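Local coordinates for protein cysteine desulfurase (Elizabethkingia anophelis NUHP1, PDB 5VPR) that probably catalyses the pyridoxal-phosphate-dependent removal of sulfur from L-cysteine, handing it to a sulfur carrier and releasing L-alanine, at residues N177-A182 with N337-V342; Y318-L323 with L329-E334; L324-L329 with I401-V406; F344-I349 with S353-I358. One frame throughout, in Å; residues are numbered along the deposited sequence.

Contact 1: residues N177-A182 with N337-V342; sequences NQVSNA and NRAGVV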
loop_
_atom_site.group_PDB
_atom_site.type_symbol
_atom_site.label_atom_id
_atom_site.label_comp_id
_atom_site.label_asym_id
_atom_site.label_seq_id
_atom_site.Cartn_x
_atom_site.Cartn_y
_atom_site.Cartn_z
ATOM N N ASN A 177 3.066 7.963 6.022
ATOM C CA ASN A 177 2.930 7.043 4.896
ATOM C C ASN A 177 4.219 7.026 4.075
ATOM O O ASN A 177 4.828 8.069 3.815
ATOM C CB ASN A 177 1.732 7.419 4.013
ATOM N N GLN A 178 4.660 5.822 3.701
ATOM C CA GLN A 178 5.910 5.708 2.954
ATOM C C GLN A 178 5.739 6.208 1.525
ATOM O O GLN A 178 6.642 6.845 0.966
ATOM C CB GLN A 178 6.398 4.259 2.973
ATOM C CG GLN A 178 7.756 4.053 2.292
ATOM C CD GLN A 178 8.351 2.681 2.578
ATOM O OE1 GLN A 178 7.747 1.875 3.274
ATOM N NE2 GLN A 178 9.535 2.414 2.042
ATOM N N VAL A 179 4.580 5.942 0.922
ATOM C CA VAL A 179 4.249 6.426 -0.415
ATOM C C VAL A 179 2.871 7.069 -0.355
ATOM O O VAL A 179 1.932 6.475 0.187
ATOM C CB VAL A 179 4.269 5.293 -1.458
ATOM C CG1 VAL A 179 3.879 5.835 -2.840
ATOM C CG2 VAL A 179 5.631 4.666 -1.523
ATOM N N SER A 180 2.740 8.268 -0.918
ATOM C CA SER A 180 1.440 8.926 -0.925
ATOM C C SER A 180 0.512 8.250 -1.938
ATOM O O SER A 180 0.930 7.870 -3.033
ATOM C CB SER A 180 1.599 10.419 -1.229
ATOM O OG SER A 180 1.351 10.705 -2.591
ATOM N N ASN A 181 -0.753 8.073 -1.557
ATOM C CA ASN A 181 -1.666 7.314 -2.414
ATOM C C ASN A 181 -2.205 8.150 -3.571
ATOM O O ASN A 181 -2.506 7.600 -4.642
ATOM C CB ASN A 181 -2.825 6.748 -1.586
ATOM N N ALA A 182 -2.331 9.464 -3.384
ATOM C CA ALA A 182 -2.894 10.325 -4.419
ATOM C C ALA A 182 -1.885 10.599 -5.529
ATOM O O ALA A 182 -2.215 10.505 -6.717
ATOM C CB ALA A 182 -3.365 11.642 -3.804
ATOM N N ASN A 337 10.351 12.008 -6.884
ATOM C CA ASN A 337 10.526 10.560 -6.908
ATOM C C ASN A 337 9.195 9.890 -6.565
ATOM O O ASN A 337 8.628 10.131 -5.494
ATOM C CB ASN A 337 11.634 10.175 -5.922
ATOM C CG ASN A 337 11.789 8.670 -5.741
ATOM O OD1 ASN A 337 11.402 7.880 -6.602
ATOM N ND2 ASN A 337 12.365 8.270 -4.608
ATOM N N ARG A 338 8.674 9.070 -7.478
ATOM C CA ARG A 338 7.330 8.540 -7.329
ATOM C C ARG A 338 7.308 7.051 -7.633
ATOM O O ARG A 338 8.138 6.536 -8.387
ATOM C CB ARG A 338 6.321 9.253 -8.241
ATOM C CG ARG A 338 6.205 10.742 -7.974
ATOM C CD ARG A 338 4.960 11.321 -8.632
ATOM N NE ARG A 338 4.797 10.859 -10.005
ATOM C CZ ARG A 338 5.496 11.316 -11.037
ATOM N NH1 ARG A 338 6.420 12.249 -10.860
ATOM N NH2 ARG A 338 5.271 10.830 -12.245
ATOM N N ALA A 339 6.339 6.369 -7.033
ATOM C CA ALA A 339 6.169 4.929 -7.180
ATOM C C ALA A 339 4.833 4.683 -7.873
ATOM O O ALA A 339 3.771 4.829 -7.263
ATOM C CB ALA A 339 6.239 4.217 -5.833
ATOM N N GLY A 340 4.900 4.362 -9.162
ATOM C CA GLY A 340 3.793 3.767 -9.890
ATOM C C GLY A 340 2.579 4.630 -10.156
ATOM O O GLY A 340 1.532 4.086 -10.501
ATOM N N VAL A 341 2.674 5.953 -10.025
ATOM C CA VAL A 341 1.502 6.821 -10.139
ATOM C C VAL A 341 1.860 8.038 -10.990
ATOM O O VAL A 341 2.798 8.770 -10.655
ATOM C CB VAL A 341 0.992 7.285 -8.761
ATOM C CG1 VAL A 341 -0.172 8.244 -8.934
ATOM C CG2 VAL A 341 0.586 6.095 -7.869
ATOM N N VAL A 342 1.101 8.273 -12.069
ATOM C CA VAL A 342 1.101 9.546 -12.797
ATOM C C VAL A 342 -0.243 10.224 -12.564
ATOM O O VAL A 342 -1.287 9.718 -13.010
ATOM C CB VAL A 342 1.313 9.379 -14.312
ATOM C CG1 VAL A 342 1.758 10.707 -14.930
ATOM C CG2 VAL A 342 2.263 8.269 -14.639
#
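Val179 and Ala339 meet where the two parts of a class-V pyridoxal-phosphate fold come together: the loop that leaves strand 171-177 of the large seven-stranded sheet, and the turn that leads into strand 341-345 of the small antiparallel sheet. The interaction between them is apolar and light. CG1 of Val179 lies 4.1 Å from CB of Ala339, placed there because this branch is anti to the backbone N (chi1 178°). Both residues are buried, and Phe215 also packs on Val179; small apolar groups suit a buried position where the two backbones come near each other. A second touch is mixed: CG1 of Val341 rests 3.8 Å from the carbonyl O of Ala182. This is packing of a methyl against an oxygen that is hydrogen-bonded to the hydroxyl of Ser343.

Polar links lie around this apolar patch. Ala339 and Asn337 bond through their backbones to Gly184 and Val186, the continuation of the loop at 177-182, so the turn is tied down just beyond Ala182. Gly340, with phi at 69°, lets the chain bend sharply between Ala339 and Val341, a conformation that favours glycine.

The turn is also braced from within by Arg338, whose side chain folds back onto its own chain. Its NE lies 3.0 Å from O of Val341 in an almost straight bond (176° at the hydrogen), with the oxygen exactly in the guanidinium plane.

Contact 2: residues Y318-L323 with L329-E334; sequences YAQRKL and LKVYGE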
loop_
_atom_site.group_PDB
_atom_site.type_symbol
_atom_site.label_atom_id
_atom_site.label_comp_id
_atom_site.label_asym_id
_atom_site.label_seq_id
_atom_site.Cartn_x
_atom_site.Cartn_y
_atom_site.Cartn_z
ATOM N N TYR A 318 7.935 6.435 -19.088
ATOM C CA TYR A 318 7.365 6.472 -20.432
ATOM C C TYR A 318 6.024 7.196 -20.435
ATOM O O TYR A 318 5.776 8.066 -21.277
ATOM C CB TYR A 318 7.215 5.047 -20.968
ATOM C CG TYR A 318 6.667 4.959 -22.373
ATOM C CD1 TYR A 318 5.391 4.453 -22.623
ATOM C CD2 TYR A 318 7.429 5.381 -23.454
ATOM C CE1 TYR A 318 4.899 4.370 -23.929
ATOM C CE2 TYR A 318 6.951 5.304 -24.734
ATOM C CZ TYR A 318 5.693 4.803 -24.973
ATOM O OH TYR A 318 5.248 4.745 -26.272
ATOM N N ALA A 319 5.147 6.861 -19.485
ATOM C CA ALA A 319 3.830 7.487 -19.439
ATOM C C ALA A 319 3.943 8.989 -19.201
ATOM O O ALA A 319 3.300 9.789 -19.890
ATOM C CB ALA A 319 2.969 6.825 -18.360
ATOM N N GLN A 320 4.758 9.395 -18.226
ATOM C CA GLN A 320 4.910 10.822 -17.956
ATOM C C GLN A 320 5.483 11.546 -19.167
ATOM O O GLN A 320 5.066 12.665 -19.489
ATOM C CB GLN A 320 5.784 11.048 -16.719
ATOM C CG GLN A 320 5.976 12.529 -16.393
ATOM C CD GLN A 320 6.678 12.781 -15.065
ATOM O OE1 GLN A 320 6.243 12.306 -14.015
ATOM N NE2 GLN A 320 7.763 13.542 -15.108
ATOM N N ARG A 321 6.409 10.905 -19.878
ATOM C CA ARG A 321 6.956 11.512 -21.088
ATOM C C ARG A 321 5.880 11.674 -22.154
ATOM O O ARG A 321 5.712 12.754 -22.736
ATOM C CB ARG A 321 8.114 10.662 -21.614
ATOM C CG ARG A 321 9.285 11.452 -22.122
ATOM C CD ARG A 321 10.451 10.546 -22.480
ATOM N NE ARG A 321 10.213 9.799 -23.712
ATOM C CZ ARG A 321 10.215 8.473 -23.799
ATOM N NH1 ARG A 321 10.452 7.736 -22.722
ATOM N NH2 ARG A 321 9.988 7.888 -24.972
ATOM N N LYS A 322 5.132 10.605 -22.429
ATOM C CA LYS A 322 4.144 10.690 -23.497
ATOM C C LYS A 322 3.004 11.631 -23.121
ATOM O O LYS A 322 2.474 12.340 -23.981
ATOM C CB LYS A 322 3.622 9.295 -23.836
ATOM C CG LYS A 322 4.641 8.425 -24.551
ATOM C CD LYS A 322 5.146 9.119 -25.814
ATOM C CE LYS A 322 5.707 8.123 -26.825
ATOM N NZ LYS A 322 6.168 8.775 -28.097
ATOM N N LEU A 323 2.626 11.670 -21.838
ATOM C CA LEU A 323 1.512 12.525 -21.440
ATOM C C LEU A 323 1.887 13.995 -21.544
ATOM O O LEU A 323 1.065 14.824 -21.955
ATOM C CB LEU A 323 1.063 12.190 -20.024
ATOM C CG LEU A 323 0.306 10.873 -19.834
ATOM C CD1 LEU A 323 -0.005 10.669 -18.366
ATOM C CD2 LEU A 323 -0.963 10.834 -20.672
ATOM N N LEU A 329 -1.362 19.691 -20.751
ATOM C CA LEU A 329 -1.410 18.717 -19.666
ATOM C C LEU A 329 -0.332 19.027 -18.633
ATOM O O LEU A 329 0.828 19.252 -18.988
ATOM C CB LEU A 329 -1.230 17.301 -20.220
ATOM C CG LEU A 329 -1.408 16.094 -19.298
ATOM C CD1 LEU A 329 -1.986 14.931 -20.081
ATOM C CD2 LEU A 329 -0.089 15.683 -18.644
ATOM N N LYS A 330 -0.714 19.037 -17.357
ATOM C CA LYS A 330 0.216 19.215 -16.249
ATOM C C LYS A 330 0.296 17.934 -15.429
ATOM O O LYS A 330 -0.719 17.267 -15.207
ATOM C CB LYS A 330 -0.210 20.376 -15.346
ATOM N N VAL A 331 1.502 17.598 -14.972
ATOM C CA VAL A 331 1.742 16.423 -14.138
ATOM C C VAL A 331 2.113 16.901 -12.739
ATOM O O VAL A 331 3.093 17.635 -12.564
ATOM C CB VAL A 331 2.842 15.524 -14.722
ATOM C CG1 VAL A 331 3.153 14.387 -13.767
ATOM C CG2 VAL A 331 2.416 14.971 -16.071
ATOM N N TYR A 332 1.333 16.486 -11.744
ATOM C CA TYR A 332 1.576 16.889 -10.368
ATOM C C TYR A 332 2.720 16.080 -9.774
ATOM O O TYR A 332 2.828 14.871 -10.000
ATOM C CB TYR A 332 0.307 16.718 -9.529
ATOM C CG TYR A 332 -0.821 17.620 -9.978
ATOM C CD1 TYR A 332 -0.861 18.957 -9.596
ATOM C CD2 TYR A 332 -1.836 17.142 -10.791
ATOM C CE1 TYR A 332 -1.882 19.791 -10.011
ATOM C CE2 TYR A 332 -2.861 17.970 -11.215
ATOM C CZ TYR A 332 -2.881 19.291 -10.819
ATOM O OH TYR A 332 -3.901 20.116 -11.237
ATOM N N GLY A 333 3.575 16.753 -9.009
ATOM C CA GLY A 333 4.775 16.101 -8.506
ATOM C C GLY A 333 5.660 15.588 -9.621
ATOM O O GLY A 333 6.247 14.504 -9.501
ATOM N N GLU A 334 5.760 16.351 -10.713
ATOM C CA GLU A 334 6.461 15.886 -11.904
ATOM C C GLU A 334 7.919 15.587 -11.607
ATOM O O GLU A 334 8.458 14.560 -12.036
ATOM C CB GLU A 334 6.361 16.935 -13.004
ATOM C CG GLU A 334 7.254 16.647 -14.186
ATOM C CD GLU A 334 7.299 17.798 -15.162
ATOM O OE1 GLU A 334 6.390 18.655 -15.110
ATOM O OE2 GLU A 334 8.250 17.850 -15.969
#
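Glu334 O is approached by two donors: NE2 of Gln320, in a weak bond of 3.3 Å with 154° at the hydrogen, and, also weakly, NH1 of Arg338. The stronger partner of Gln320 is Arg338 as well: its NH2 holds OE1 of Gln320, which favours this orientation of the amide and leaves NE2 facing Glu334 O. Gln320 suits the place because its chain runs extended from a CG anti to the backbone N (chi1 180°), long enough to span from helix to turn. Its NE2 also lies 3.3 Å from CG of Glu334, and the two side chains meet at about a right angle, amide and carboxylate planes 77° apart. OE1 of Gln320 sits 3.7 Å from CG1 of Val331.

Deeper in, the contact becomes apolar. CD2 of Leu329 is 3.9 Å from CB of Leu323, and both methyls of Leu329, CD1 and CD2, lie 3.6 Å from the carbonyl O of Leu323. A type II turn runs from Val331 to Glu334, with Gly333 third, where positive phi favours glycine. Helix 305-324 thus packs on the edge strand 330-331 of the antiparallel sheet in the small C-terminal domain of this pyridoxal-phosphate fold.

Contact 3: residues L324-L329 with I401-V406; sequences LEIEGL and ILTEGV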
loop_
_atom_site.group_PDB
_atom_site.type_symbol
_atom_site.label_atom_id
_atom_site.label_comp_id
_atom_site.label_asym_id
_atom_site.label_seq_id
_atom_site.Cartn_x
_atom_site.Cartn_y
_atom_site.Cartn_z
ATOM N N LEU A 324 3.124 14.335 -21.186
ATOM C CA LEU A 324 3.572 15.718 -21.232
ATOM C C LEU A 324 3.700 16.250 -22.650
ATOM O O LEU A 324 3.834 17.465 -22.824
ATOM C CB LEU A 324 4.902 15.853 -20.488
ATOM C CG LEU A 324 4.700 15.917 -18.975
ATOM C CD1 LEU A 324 6.018 15.817 -18.212
ATOM C CD2 LEU A 324 3.958 17.192 -18.608
ATOM N N GLU A 325 3.656 15.383 -23.662
ATOM C CA GLU A 325 3.599 15.862 -25.036
ATOM C C GLU A 325 2.229 16.418 -25.393
ATOM O O GLU A 325 2.125 17.225 -26.320
ATOM C CB GLU A 325 3.987 14.744 -26.004
ATOM C CG GLU A 325 5.376 14.202 -25.738
ATOM C CD GLU A 325 5.833 13.203 -26.776
ATOM O OE1 GLU A 325 5.013 12.804 -27.627
ATOM O OE2 GLU A 325 7.021 12.814 -26.733
ATOM N N ILE A 326 1.177 16.017 -24.681
ATOM C CA ILE A 326 -0.134 16.616 -24.894
ATOM C C ILE A 326 -0.099 18.064 -24.423
ATOM O O ILE A 326 0.294 18.355 -23.285
ATOM C CB ILE A 326 -1.215 15.808 -24.160
ATOM C CG1 ILE A 326 -1.249 14.377 -24.688
ATOM C CG2 ILE A 326 -2.577 16.464 -24.312
ATOM C CD1 ILE A 326 -2.077 13.445 -23.848
ATOM N N GLU A 327 -0.499 18.981 -25.306
ATOM C CA GLU A 327 -0.467 20.404 -24.986
ATOM C C GLU A 327 -1.415 20.717 -23.835
ATOM O O GLU A 327 -2.566 20.275 -23.824
ATOM C CB GLU A 327 -0.846 21.232 -26.218
ATOM N N GLY A 328 -0.926 21.488 -22.864
ATOM C CA GLY A 328 -1.735 21.907 -21.740
ATOM C C GLY A 328 -1.846 20.920 -20.595
ATOM O O GLY A 328 -2.389 21.281 -19.543
ATOM N N LEU A 329 -1.362 19.691 -20.751
ATOM C CA LEU A 329 -1.410 18.717 -19.666
ATOM C C LEU A 329 -0.332 19.027 -18.633
ATOM O O LEU A 329 0.828 19.252 -18.988
ATOM C CB LEU A 329 -1.230 17.301 -20.220
ATOM C CG LEU A 329 -1.408 16.094 -19.298
ATOM C CD1 LEU A 329 -1.986 14.931 -20.081
ATOM C CD2 LEU A 329 -0.089 15.683 -18.644
ATOM N N ILE A 401 -2.273 3.501 -25.462
ATOM C CA ILE A 401 -3.732 3.534 -25.509
ATOM C C ILE A 401 -4.264 4.620 -24.585
ATOM O O ILE A 401 -5.212 5.340 -24.926
ATOM C CB ILE A 401 -4.301 2.146 -25.155
ATOM C CG1 ILE A 401 -3.963 1.142 -26.258
ATOM C CG2 ILE A 401 -5.807 2.210 -24.919
ATOM C CD1 ILE A 401 -4.433 -0.253 -25.954
ATOM N N LEU A 402 -3.649 4.763 -23.408
ATOM C CA LEU A 402 -4.017 5.826 -22.478
ATOM C C LEU A 402 -3.768 7.197 -23.088
ATOM O O LEU A 402 -4.634 8.078 -23.052
ATOM C CB LEU A 402 -3.217 5.672 -21.176
ATOM C CG LEU A 402 -3.272 6.864 -20.229
ATOM C CD1 LEU A 402 -4.671 6.985 -19.661
ATOM C CD2 LEU A 402 -2.255 6.737 -19.110
ATOM N N THR A 403 -2.575 7.398 -23.647
ATOM C CA THR A 403 -2.218 8.708 -24.177
ATOM C C THR A 403 -3.115 9.102 -25.348
ATOM O O THR A 403 -3.588 10.243 -25.416
ATOM C CB THR A 403 -0.744 8.718 -24.583
ATOM O OG1 THR A 403 0.064 8.443 -23.424
ATOM C CG2 THR A 403 -0.362 10.072 -25.136
ATOM N N GLU A 404 -3.364 8.177 -26.280
ATOM C CA GLU A 404 -4.284 8.490 -27.372
ATOM C C GLU A 404 -5.691 8.728 -26.849
ATOM O O GLU A 404 -6.422 9.569 -27.390
ATOM C CB GLU A 404 -4.289 7.369 -28.416
ATOM C CG GLU A 404 -2.957 7.206 -29.124
ATOM C CD GLU A 404 -2.464 8.512 -29.745
ATOM O OE1 GLU A 404 -3.110 8.994 -30.705
ATOM O OE2 GLU A 404 -1.443 9.062 -29.262
ATOM N N GLY A 405 -6.081 8.008 -25.791
ATOM C CA GLY A 405 -7.386 8.237 -25.188
ATOM C C GLY A 405 -7.508 9.619 -24.575
ATOM O O GLY A 405 -8.561 10.258 -24.665
ATOM N N VAL A 406 -6.431 10.104 -23.949
ATOM C CA VAL A 406 -6.481 11.417 -23.315
ATOM C C VAL A 406 -6.569 12.515 -24.370
ATOM O O VAL A 406 -7.345 13.469 -24.231
ATOM C CB VAL A 406 -5.271 11.603 -22.377
ATOM C CG1 VAL A 406 -5.098 13.062 -22.013
ATOM C CG2 VAL A 406 -5.448 10.757 -21.114
#
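Ile326 faces helix 396-413 across a buried seam. From CB, which the backbone aims at the helix, the chain continues through CG1, set anti to the carbonyl carbon (chi1 -60°), and the next torsion is extended too, so that this branch reaches out at full length. All of its contact with residues 401-406 is made by the last atom. CD1 of Ile326 lies 3.6 Å from CG1 of Val406, 4.0 Å from CG2 of Thr403 and 3.9 Å from the carbonyl O of Thr403. The two methyl partners are seen from CD1 about 115° apart, so the tip sits in the notch between side chains one turn apart on the helix. The extended CG1-CD1 branch of isoleucine puts a single methyl there.

Val406 offers the same CG1 to a second methyl, CD1 of Leu329, at 4.1 Å; there the side chains cross at about a right angle, whereas Ile326 meets Val406 aslant. In Thr403 the first torsion places OG1 on the carbonyl O of Ile399, one turn earlier, and leaves CG2 to meet Ile326. Ile326 and Leu329 come together on the helix through a type II turn that joins them, with Gly328 third at a phi of 84°, where a side chain would strike the preceding carbonyl.

The turn links the end of helix 305-324 to strand 330-331. Further along helix 396-413, Lys407 and Gln410 also lie on Ile326, while Phe344 of strand 341-345 packs on both Val406 and Leu329.

Contact 4: residues F344-I349 with S353-I358; sequences FNLSGI and SDVGMI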
loop_
_atom_site.group_PDB
_atom_site.type_symbol
_atom_site.label_atom_id
_atom_site.label_comp_id
_atom_site.label_asym_id
_atom_site.label_seq_id
_atom_site.Cartn_x
_atom_site.Cartn_y
_atom_site.Cartn_z
ATOM N N PHE A 344 -2.412 13.778 -13.286
ATOM C CA PHE A 344 -2.397 14.860 -14.259
ATOM C C PHE A 344 -3.774 15.496 -14.363
ATOM O O PHE A 344 -4.783 14.947 -13.902
ATOM C CB PHE A 344 -1.914 14.380 -15.638
ATOM C CG PHE A 344 -2.767 13.297 -16.258
ATOM C CD1 PHE A 344 -3.774 13.612 -17.158
ATOM C CD2 PHE A 344 -2.545 11.955 -15.951
ATOM C CE1 PHE A 344 -4.560 12.613 -17.738
ATOM C CE2 PHE A 344 -3.320 10.958 -16.520
ATOM C CZ PHE A 344 -4.330 11.291 -17.422
ATOM N N ASN A 345 -3.792 16.682 -14.965
ATOM C CA ASN A 345 -5.017 17.397 -15.282
ATOM C C ASN A 345 -4.844 18.021 -16.654
ATOM O O ASN A 345 -3.731 18.383 -17.040
ATOM C CB ASN A 345 -5.329 18.481 -14.240
ATOM N N LEU A 346 -5.944 18.115 -17.400
ATOM C CA LEU A 346 -5.954 18.827 -18.668
ATOM C C LEU A 346 -6.285 20.294 -18.435
ATOM O O LEU A 346 -7.022 20.640 -17.506
ATOM C CB LEU A 346 -6.961 18.211 -19.638
ATOM C CG LEU A 346 -6.568 16.848 -20.206
ATOM C CD1 LEU A 346 -7.673 16.302 -21.096
ATOM C CD2 LEU A 346 -5.255 16.953 -20.969
ATOM N N SER A 347 -5.751 21.154 -19.309
ATOM C CA SER A 347 -5.727 22.590 -19.034
ATOM C C SER A 347 -7.133 23.178 -18.948
ATOM O O SER A 347 -7.473 23.859 -17.973
ATOM C CB SER A 347 -4.909 23.317 -20.102
ATOM O OG SER A 347 -5.641 23.432 -21.308
ATOM N N GLY A 348 -7.961 22.941 -19.960
ATOM C CA GLY A 348 -9.281 23.532 -20.023
ATOM C C GLY A 348 -10.433 22.649 -19.593
ATOM O O GLY A 348 -11.589 22.997 -19.866
ATOM N N ILE A 349 -10.168 21.525 -18.932
ATOM C CA ILE A 349 -11.206 20.585 -18.515
ATOM C C ILE A 349 -11.242 20.566 -16.993
ATOM O O ILE A 349 -10.249 20.216 -16.343
ATOM C CB ILE A 349 -10.964 19.176 -19.081
ATOM C CG1 ILE A 349 -10.911 19.211 -20.612
ATOM C CG2 ILE A 349 -12.043 18.216 -18.596
ATOM C CD1 ILE A 349 -11.993 20.060 -21.248
ATOM N N SER A 353 -13.763 13.893 -13.954
ATOM C CA SER A 353 -14.617 12.748 -14.247
ATOM C C SER A 353 -15.080 12.745 -15.702
ATOM O O SER A 353 -15.311 11.674 -16.275
ATOM C CB SER A 353 -15.821 12.748 -13.304
ATOM O OG SER A 353 -16.351 14.056 -13.185
ATOM N N ASP A 354 -15.233 13.926 -16.306
ATOM C CA ASP A 354 -15.548 13.990 -17.733
ATOM C C ASP A 354 -14.502 13.252 -18.554
ATOM O O ASP A 354 -14.840 12.490 -19.468
ATOM C CB ASP A 354 -15.652 15.444 -18.190
ATOM C CG ASP A 354 -16.885 16.135 -17.650
ATOM O OD1 ASP A 354 -17.842 15.430 -17.261
ATOM O OD2 ASP A 354 -16.900 17.383 -17.619
ATOM N N VAL A 355 -13.224 13.449 -18.222
ATOM C CA VAL A 355 -12.164 12.707 -18.888
ATOM C C VAL A 355 -12.213 11.238 -18.488
ATOM O O VAL A 355 -12.019 10.345 -19.325
ATOM C CB VAL A 355 -10.797 13.344 -18.577
ATOM C CG1 VAL A 355 -9.674 12.524 -19.185
ATOM C CG2 VAL A 355 -10.757 14.756 -19.102
ATOM N N GLY A 356 -12.496 10.961 -17.212
ATOM C CA GLY A 356 -12.532 9.582 -16.762
ATOM C C GLY A 356 -13.607 8.775 -17.461
ATOM O O GLY A 356 -13.410 7.598 -17.775
ATOM N N MET A 357 -14.758 9.401 -17.721
ATOM C CA MET A 357 -15.857 8.687 -18.357
ATOM C C MET A 357 -15.541 8.377 -19.812
ATOM O O MET A 357 -15.817 7.268 -20.287
ATOM C CB MET A 357 -17.146 9.496 -18.254
ATOM C CG MET A 357 -17.691 9.596 -16.846
ATOM S SD MET A 357 -19.317 10.369 -16.839
ATOM C CE MET A 357 -18.997 11.847 -17.799
ATOM N N ILE A 358 -14.954 9.339 -20.533
ATOM C CA ILE A 358 -14.506 9.076 -21.900
ATOM C C ILE A 358 -13.480 7.944 -21.911
ATOM O O ILE A 358 -13.568 7.015 -22.724
ATOM C CB ILE A 358 -13.948 10.362 -22.541
ATOM C CG1 ILE A 358 -15.067 11.387 -22.731
ATOM C CG2 ILE A 358 -13.286 10.050 -23.866
ATOM C CD1 ILE A 358 -14.592 12.711 -23.285
#
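A strand-loop-helix connection of the small domain closes here: strand 341-345 ends, and a short loop carrying Leu346 and Ile349 passes into helix 352-361, whose Val355 turns back to meet them. The three side chains share one point. With CG1 of Val355 anti to the backbone N (chi1 176°), the other branch does the touching: CG2 of Val355 lies 3.7 Å from CG2 of Ile349 and 4.0 Å from CD1 of Leu346. Seen from the valine methyl, the two partners stand about 90° apart, so Ile349 and Leu346 come at it from distinct directions, each aslant.

The residues suit their positions differently. Ile349 uses the short branch next to CB: its CG2 is anti to the backbone N (chi1 -58°), which brings a methyl close to the helix without extending the whole side chain. Leu346, farther back, needs its length and reaches with CD1. Valine is apt on the helix because its branched CB leaves two methyls near the backbone, and the helix can then approach closely.

Around this point the last helix, 396-413, completes the packing, with Leu413 against Ile349 and Asp354, and Gln410 against Leu346. Leu329, just ahead of strand 330-331, also packs on Leu346.

With methyl groups as the sole means of touching, the contact is non-directional. Its contribution would come from dispersion and the exclusion of water, greater at the buried Val355 and Leu346 than at the partly exposed Ile349.

In the fold
Contact 1 lies nearest the chain's centre, about 9 Å from it, and joins the large domain's loop to the small sheet; contacts 2, 3 and 4 have their centres 22 to 27 Å out, within the small domain. The touching residues of contact 3 are all buried and those of contact 1 mostly so, while contacts 2 and 4 reach the surface at Glu334 and Ile349. Contacts 2 and 3 share Leu329; contacts 1 and 4 both use strand 341-345, which pairs with strand 330-331 of contact 2. Phe344, from the strand segment of contact 4, packs on contact 3. Contact 2 alone has a weak side-chain hydrogen bond across its segments; contacts 1, 3 and 4 meet by packing alone.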